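Local coordinates for periplasmic binding protein (Veillonella parvula, PDB 4MO9) that probably serves as a TroA-like, FepB-type periplasmic solute-binding protein that captures a substrate for an uptake transporter, at residues A[261-266]-A[311-316]; A[272-277]-A[287-292]; A[280-285]-A[361-366]. All blocks are in the same frame, centred on the assembly; numbering follows the deposited sequence.

Interaction 1. Residues A[261-266]-A[311-316]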
# COMPACT_ATOMS: atom_id res chain seq x y z
N MSE A 261 -10.38 13.03 -5.56
CA MSE A 261 -9.42 12.60 -4.55
C MSE A 261 -8.02 12.65 -5.14
O MSE A 261 -7.76 12.01 -6.17
CB MSE A 261 -9.76 11.19 -4.05
CG MSE A 261 -9.03 10.83 -2.77
SE MSE A 261 -9.43 9.02 -2.14
CE MSE A 261 -11.38 9.22 -2.18
N ILE A 262 -7.15 13.43 -4.51
CA ILE A 262 -5.76 13.59 -4.96
C ILE A 262 -4.83 12.82 -4.02
O ILE A 262 -4.78 13.14 -2.83
CB ILE A 262 -5.32 15.07 -4.94
CG1 ILE A 262 -6.32 15.95 -5.70
CG2 ILE A 262 -3.90 15.21 -5.50
CD1 ILE A 262 -6.39 15.67 -7.20
N MSE A 263 -4.09 11.84 -4.53
CA MSE A 263 -3.26 11.01 -3.65
C MSE A 263 -1.98 11.74 -3.23
O MSE A 263 -1.32 12.40 -4.05
CB MSE A 263 -2.96 9.65 -4.29
CG MSE A 263 -4.21 8.94 -4.84
SE MSE A 263 -5.70 8.82 -3.58
CE MSE A 263 -7.05 8.37 -4.91
N GLY A 264 -1.64 11.66 -1.94
CA GLY A 264 -0.44 12.29 -1.42
C GLY A 264 0.59 11.29 -0.94
O GLY A 264 0.28 10.12 -0.70
N SER A 265 1.84 11.74 -0.83
CA SER A 265 2.92 10.88 -0.36
C SER A 265 4.13 11.74 -0.06
O SER A 265 4.03 12.97 0.01
CB SER A 265 3.28 9.84 -1.42
OG SER A 265 4.06 8.79 -0.84
N TYR A 266 5.28 11.09 0.10
CA TYR A 266 6.52 11.81 0.34
C TYR A 266 7.29 11.95 -0.97
O TYR A 266 7.94 10.99 -1.42
CB TYR A 266 7.36 11.07 1.40
CG TYR A 266 8.64 11.80 1.78
CD1 TYR A 266 8.59 13.01 2.46
CD2 TYR A 266 9.88 11.28 1.44
CE1 TYR A 266 9.75 13.69 2.81
CE2 TYR A 266 11.06 11.96 1.78
CZ TYR A 266 10.98 13.16 2.47
OH TYR A 266 12.13 13.84 2.81
N TYR A 311 -10.79 15.35 -1.51
CA TYR A 311 -10.18 14.50 -0.49
C TYR A 311 -8.77 14.10 -0.89
O TYR A 311 -8.34 14.36 -2.01
CB TYR A 311 -11.01 13.22 -0.32
CG TYR A 311 -12.42 13.48 0.12
CD1 TYR A 311 -13.41 13.82 -0.80
CD2 TYR A 311 -12.78 13.41 1.45
CE1 TYR A 311 -14.71 14.09 -0.40
CE2 TYR A 311 -14.08 13.66 1.86
CZ TYR A 311 -15.04 14.00 0.93
OH TYR A 311 -16.33 14.25 1.33
N SER A 312 -8.06 13.45 0.03
CA SER A 312 -6.72 12.95 -0.26
C SER A 312 -6.42 11.77 0.65
O SER A 312 -6.74 11.81 1.84
CB SER A 312 -5.68 14.06 -0.05
OG SER A 312 -4.36 13.57 -0.28
N ALA A 313 -5.85 10.70 0.09
CA ALA A 313 -5.41 9.55 0.87
C ALA A 313 -3.97 9.25 0.47
O ALA A 313 -3.55 9.61 -0.63
CB ALA A 313 -6.29 8.35 0.60
N HIS A 314 -3.21 8.62 1.36
CA HIS A 314 -1.79 8.35 1.13
C HIS A 314 -1.59 7.24 0.09
O HIS A 314 -2.10 6.12 0.26
CB HIS A 314 -1.10 7.97 2.45
CG HIS A 314 0.40 7.99 2.39
ND1 HIS A 314 1.12 7.09 1.64
CD2 HIS A 314 1.30 8.81 2.97
CE1 HIS A 314 2.41 7.35 1.76
NE2 HIS A 314 2.55 8.39 2.57
N HIS A 315 -0.82 7.55 -0.96
CA HIS A 315 -0.57 6.66 -2.10
C HIS A 315 0.08 5.33 -1.73
O HIS A 315 -0.03 4.34 -2.47
CB HIS A 315 0.31 7.41 -3.12
CG HIS A 315 0.35 6.80 -4.49
ND1 HIS A 315 -0.75 6.26 -5.11
CD2 HIS A 315 1.37 6.68 -5.37
CE1 HIS A 315 -0.41 5.82 -6.31
NE2 HIS A 315 0.87 6.06 -6.49
N GLY A 316 0.76 5.30 -0.58
CA GLY A 316 1.52 4.12 -0.19
C GLY A 316 0.77 3.18 0.75
O GLY A 316 1.33 2.21 1.25
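Met261 lies beside Tyr311 and Gly264 beside His314 where strands 259-263 and 310-313 run parallel, with 31° between the directions of the two short segments. The main-chain bonds run both ways across the gap: Ile262 N to Tyr311 O, Gly264 N to Ala313 O, and, beyond the strand, His315 N to Gly264 O at 2.8 Å. One exchange breaks the pattern. Ala313 N makes no hydrogen bond to Ile262 O, being 4.0 Å away from it. Instead Ser312 OG donates to Ile262 O at 2.6 Å, with a C=O...donor angle of 171°. Ser312 OG is set for this by standing anti to its own backbone N (chi1 178°).

The imidazole of His314 lies with one face against the other segment: Gly264 O and Ser265 CA both sit above that face, toward the rim, and the CA makes a CH-pi contact 4.2 Å from the ring centroid. In the ring plane, His314 ND1 accepts from Gly316 N at 2.9 Å, which helps to set the rotation of the ring. The ring of His315 stays near Met263 CB, while its ND1 is hydrogen-bonded to Trp224 NE1. On the face that carries Met261 and Tyr311, two selenomethionines close on one methyl, with Met261 SE and Met263 SE each 4.2 Å from Ala313 CB.

A side-chain hydroxyl thus replaces a main-chain donor in this parallel pairing. Ile262 O is held by the Ser312 hydroxyl, while Ala313 N is buried with no partner in the model.

Interaction 2. Residues A[272-277]-A[287-292]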
# COMPACT_ATOMS: atom_id res chain seq x y z
N THR A 272 5.59 21.14 -4.83
CA THR A 272 4.14 21.38 -4.85
C THR A 272 3.31 20.09 -4.86
O THR A 272 2.09 20.15 -4.99
CB THR A 272 3.72 22.19 -6.07
OG1 THR A 272 4.05 21.46 -7.26
CG2 THR A 272 4.41 23.55 -6.07
N SER A 273 3.96 18.93 -4.74
CA SER A 273 3.22 17.68 -4.72
C SER A 273 2.37 17.59 -3.45
O SER A 273 2.71 18.19 -2.42
CB SER A 273 4.16 16.47 -4.85
OG SER A 273 5.07 16.36 -3.77
N MSE A 274 1.25 16.88 -3.53
CA MSE A 274 0.45 16.64 -2.33
C MSE A 274 1.26 15.84 -1.33
O MSE A 274 1.77 14.76 -1.65
CB MSE A 274 -0.81 15.85 -2.69
CG MSE A 274 -1.70 15.57 -1.50
SE MSE A 274 -2.26 17.25 -0.67
CE MSE A 274 -2.86 16.42 1.00
N ARG A 275 1.38 16.38 -0.11
CA ARG A 275 2.21 15.78 0.94
C ARG A 275 1.38 15.08 2.02
O ARG A 275 0.53 15.71 2.68
CB ARG A 275 3.12 16.84 1.58
CG ARG A 275 3.96 16.34 2.75
CD ARG A 275 5.03 15.32 2.31
NE ARG A 275 6.11 15.96 1.55
CZ ARG A 275 7.18 16.51 2.11
NH1 ARG A 275 7.33 16.49 3.43
NH2 ARG A 275 8.11 17.10 1.36
N LEU A 276 1.64 13.79 2.19
CA LEU A 276 1.08 12.99 3.29
C LEU A 276 2.19 12.11 3.84
O LEU A 276 3.27 12.02 3.22
CB LEU A 276 -0.08 12.13 2.79
CG LEU A 276 -1.35 12.91 2.40
CD1 LEU A 276 -2.43 11.92 1.92
CD2 LEU A 276 -1.85 13.71 3.57
N GLY A 277 1.95 11.46 4.98
CA GLY A 277 2.92 10.56 5.58
C GLY A 277 3.52 11.10 6.87
O GLY A 277 2.91 11.96 7.54
N ALA A 287 -3.02 23.28 2.57
CA ALA A 287 -2.60 24.26 1.59
C ALA A 287 -2.21 23.60 0.26
O ALA A 287 -2.54 24.11 -0.80
CB ALA A 287 -1.47 25.12 2.13
N LEU A 288 -1.50 22.47 0.34
CA LEU A 288 -1.11 21.75 -0.87
C LEU A 288 -2.32 21.23 -1.64
O LEU A 288 -2.37 21.32 -2.87
CB LEU A 288 -0.14 20.61 -0.53
CG LEU A 288 1.25 21.06 -0.04
CD1 LEU A 288 1.94 19.90 0.67
CD2 LEU A 288 2.12 21.55 -1.19
N LEU A 289 -3.31 20.70 -0.92
CA LEU A 289 -4.55 20.22 -1.55
C LEU A 289 -5.32 21.38 -2.16
O LEU A 289 -5.73 21.32 -3.33
CB LEU A 289 -5.41 19.48 -0.53
CG LEU A 289 -6.59 18.68 -1.10
CD1 LEU A 289 -6.11 17.82 -2.26
CD2 LEU A 289 -7.21 17.76 -0.04
N LYS A 290 -5.51 22.44 -1.39
CA LYS A 290 -6.25 23.61 -1.89
C LYS A 290 -5.61 24.19 -3.16
O LYS A 290 -6.32 24.63 -4.07
CB LYS A 290 -6.37 24.68 -0.81
CG LYS A 290 -6.92 26.01 -1.32
CD LYS A 290 -7.15 27.00 -0.18
CE LYS A 290 -7.77 28.28 -0.72
NZ LYS A 290 -8.03 29.26 0.37
N ALA A 291 -4.29 24.16 -3.24
CA ALA A 291 -3.59 24.71 -4.40
C ALA A 291 -3.98 24.00 -5.71
O ALA A 291 -4.02 24.64 -6.77
CB ALA A 291 -2.08 24.69 -4.20
N PHE A 292 -4.24 22.70 -5.64
CA PHE A 292 -4.75 21.96 -6.79
C PHE A 292 -6.02 22.60 -7.35
O PHE A 292 -6.17 22.73 -8.57
CB PHE A 292 -5.03 20.50 -6.42
CG PHE A 292 -3.80 19.62 -6.43
CD1 PHE A 292 -2.95 19.59 -5.33
CD2 PHE A 292 -3.50 18.84 -7.53
CE1 PHE A 292 -1.82 18.80 -5.33
CE2 PHE A 292 -2.37 18.03 -7.54
CZ PHE A 292 -1.52 18.01 -6.44
O HOH W 1 0.05 21.96 -4.20
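Phe292 meets Met274 with the rim of its ring: Met274 N lies near the ring plane, 4.0 Å from Phe292 CE1, and Met274 CB comes up to the same carbon. A second rim position is taken from within the helix, where Leu288 O sits in the ring plane, 3.1 Å from Phe292 CD1.

Leu288 O is also hydrated. A single water donates to it and to Thr272 O, each at 2.8 Å, and no direct hydrogen bond joins the two segments. By donating to both carbonyls, this water bridges the loop and the helix.

The selenomethionine Met274 carries much of the apolar contact. Its CG is anti to the backbone N and the chain then bends at chi2 (59°), after which SE rests on the helix backbone, 3.6 Å from Leu289 N and 3.9 Å from Leu289 CB. Leu288 points from the helix toward the loop: its CD1 packs 3.4 Å from Arg275 CB, and both of its methyls lie against Ser273 O, each at 3.6 Å. Only the base of Arg275 takes part, since its guanidinium leads away to Glu279 O through NH1.

The loop that follows strand 259-263 is thereby folded against helix 282-295, the helix of a beta-alpha-beta crossover that leads on to the parallel neighbour 310-313. Leu289 and Phe292 both touch Ile262 of the first strand, Leu289 also reaches Val310 and Ser312 of the second, and Met274 touches Ser312.

Interaction 3. Residues A[280-285]-A[361-366]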
# COMPACT_ATOMS: atom_id res chain seq x y z
N ALA A 280 4.50 15.43 7.38
CA ALA A 280 3.33 16.12 6.90
C ALA A 280 2.68 16.78 8.09
O ALA A 280 2.67 16.22 9.19
CB ALA A 280 2.36 15.14 6.26
N THR A 281 2.15 17.99 7.89
CA THR A 281 1.36 18.64 8.93
C THR A 281 -0.01 18.97 8.37
O THR A 281 -0.18 19.09 7.15
CB THR A 281 2.03 19.93 9.41
OG1 THR A 281 1.92 20.93 8.40
CG2 THR A 281 3.50 19.68 9.74
N GLU A 282 -0.99 19.13 9.26
CA GLU A 282 -2.35 19.45 8.85
C GLU A 282 -2.42 20.72 7.99
O GLU A 282 -3.02 20.72 6.91
CB GLU A 282 -3.24 19.60 10.09
CG GLU A 282 -4.66 20.07 9.82
CD GLU A 282 -5.54 18.97 9.23
OE1 GLU A 282 -5.19 17.78 9.38
OE2 GLU A 282 -6.58 19.32 8.63
N ASP A 283 -1.77 21.79 8.44
CA ASP A 283 -1.81 23.07 7.71
C ASP A 283 -1.19 22.97 6.32
O ASP A 283 -1.75 23.49 5.34
CB ASP A 283 -1.11 24.18 8.51
CG ASP A 283 -1.92 24.63 9.70
OD1 ASP A 283 -3.10 24.24 9.79
OD2 ASP A 283 -1.39 25.38 10.55
N SER A 284 -0.04 22.32 6.23
CA SER A 284 0.66 22.14 4.96
C SER A 284 -0.16 21.29 3.99
O SER A 284 -0.36 21.66 2.83
CB SER A 284 2.03 21.50 5.19
OG SER A 284 2.61 21.06 3.98
N SER A 285 -0.65 20.14 4.46
CA SER A 285 -1.46 19.28 3.62
C SER A 285 -2.73 19.98 3.12
O SER A 285 -3.14 19.76 1.98
CB SER A 285 -1.80 17.98 4.36
OG SER A 285 -0.63 17.19 4.53
N SER A 361 2.30 8.25 13.73
CA SER A 361 2.20 9.71 13.64
C SER A 361 2.06 10.13 12.17
O SER A 361 1.97 9.28 11.28
CB SER A 361 3.41 10.41 14.26
OG SER A 361 4.56 10.22 13.47
N GLY A 362 2.01 11.44 11.92
CA GLY A 362 1.88 11.94 10.56
C GLY A 362 0.43 12.07 10.11
O GLY A 362 -0.48 11.92 10.92
N ILE A 363 0.23 12.34 8.82
CA ILE A 363 -1.09 12.61 8.26
C ILE A 363 -1.31 11.72 7.03
O ILE A 363 -0.48 11.71 6.12
CB ILE A 363 -1.22 14.09 7.82
CG1 ILE A 363 -0.79 15.03 8.95
CG2 ILE A 363 -2.63 14.38 7.30
CD1 ILE A 363 -1.82 15.19 10.05
N TRP A 364 -2.42 10.99 7.00
CA TRP A 364 -2.60 9.91 6.03
C TRP A 364 -3.88 10.06 5.22
O TRP A 364 -4.04 9.43 4.17
CB TRP A 364 -2.57 8.55 6.75
CG TRP A 364 -1.30 8.40 7.51
CD1 TRP A 364 -1.05 8.82 8.79
CD2 TRP A 364 -0.08 7.84 7.02
NE1 TRP A 364 0.26 8.53 9.13
CE2 TRP A 364 0.88 7.94 8.06
CE3 TRP A 364 0.31 7.27 5.80
CZ2 TRP A 364 2.19 7.47 7.91
CZ3 TRP A 364 1.61 6.81 5.66
CH2 TRP A 364 2.53 6.91 6.71
N PHE A 365 -4.78 10.91 5.71
CA PHE A 365 -6.06 11.16 5.06
C PHE A 365 -6.38 12.63 5.23
O PHE A 365 -5.91 13.28 6.18
CB PHE A 365 -7.16 10.32 5.70
CG PHE A 365 -6.92 8.83 5.60
CD1 PHE A 365 -7.03 8.17 4.38
CD2 PHE A 365 -6.59 8.09 6.73
CE1 PHE A 365 -6.81 6.80 4.28
CE2 PHE A 365 -6.38 6.71 6.65
CZ PHE A 365 -6.49 6.07 5.42
N MSE A 366 -7.20 13.17 4.33
CA MSE A 366 -7.43 14.61 4.36
C MSE A 366 -8.68 15.00 3.61
O MSE A 366 -8.94 14.50 2.52
CB MSE A 366 -6.22 15.34 3.79
CG MSE A 366 -6.55 16.72 3.28
SE MSE A 366 -5.42 18.01 4.14
CE MSE A 366 -6.03 17.68 5.97
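Glu282 and the selenomethionine Met366 cross obliquely, the methyl of one lying against the carboxylate of the other: Met366 CE is 3.2 Å from Glu282 OE2 and 3.5 Å from OE1. Glu282 gets there by a bend at chi2 (75°), which turns its CD back toward the strand, and OE2 also makes a weak hydrogen bond to Gln286 NE2. One atom earlier in the same Met366 chain, SE packs 3.6 Å from Ser285 CB, beside the Ser285 carbonyl group. The chi2 of Met366, 124°, departs well from a staggered value and places SE against Ser285.

This is the start of helix 282-295 meeting strand 365-367, the antiparallel edge strand added to an otherwise parallel sheet. Thr281 is the N-cap, and its OG1 accepts from Ser284 N at 3.2 Å.

Ahead of the cap, Ile363 and Ala280 face each other, CB to CB at 4.0 Å. The longer branch of Ile363 follows the backbone toward the helix: its CG1 lies 3.7 Å from Ala280 O, and its CD1 extends to 4.1 Å from Glu282 N. Ser285 points its hydroxyl elsewhere, to Arg275 O.

How the interactions relate
The three contacts form one compact group, with centres about 9 to 10 Å apart, and probable hydrogen bonds tie each pair. Ser265 N to Met274 O (3.1 Å) joins interactions 1 and 2, Ser312 N to Met366 O (2.8 Å) joins 1 and 3, and Gly277 N to Ile363 O (2.7 Å) joins 2 and 3. Interactions 2 and 3 use successive parts of helix 282-295, and interaction 2 is nested within the chain loop closed by interaction 1. The side chain of His315 in interaction 1 lies about 9 Å from the bound trimethylamine oxide, whose pocket includes Trp45, Ala48, Ser73 and Arg78; it is not in contact at that distance.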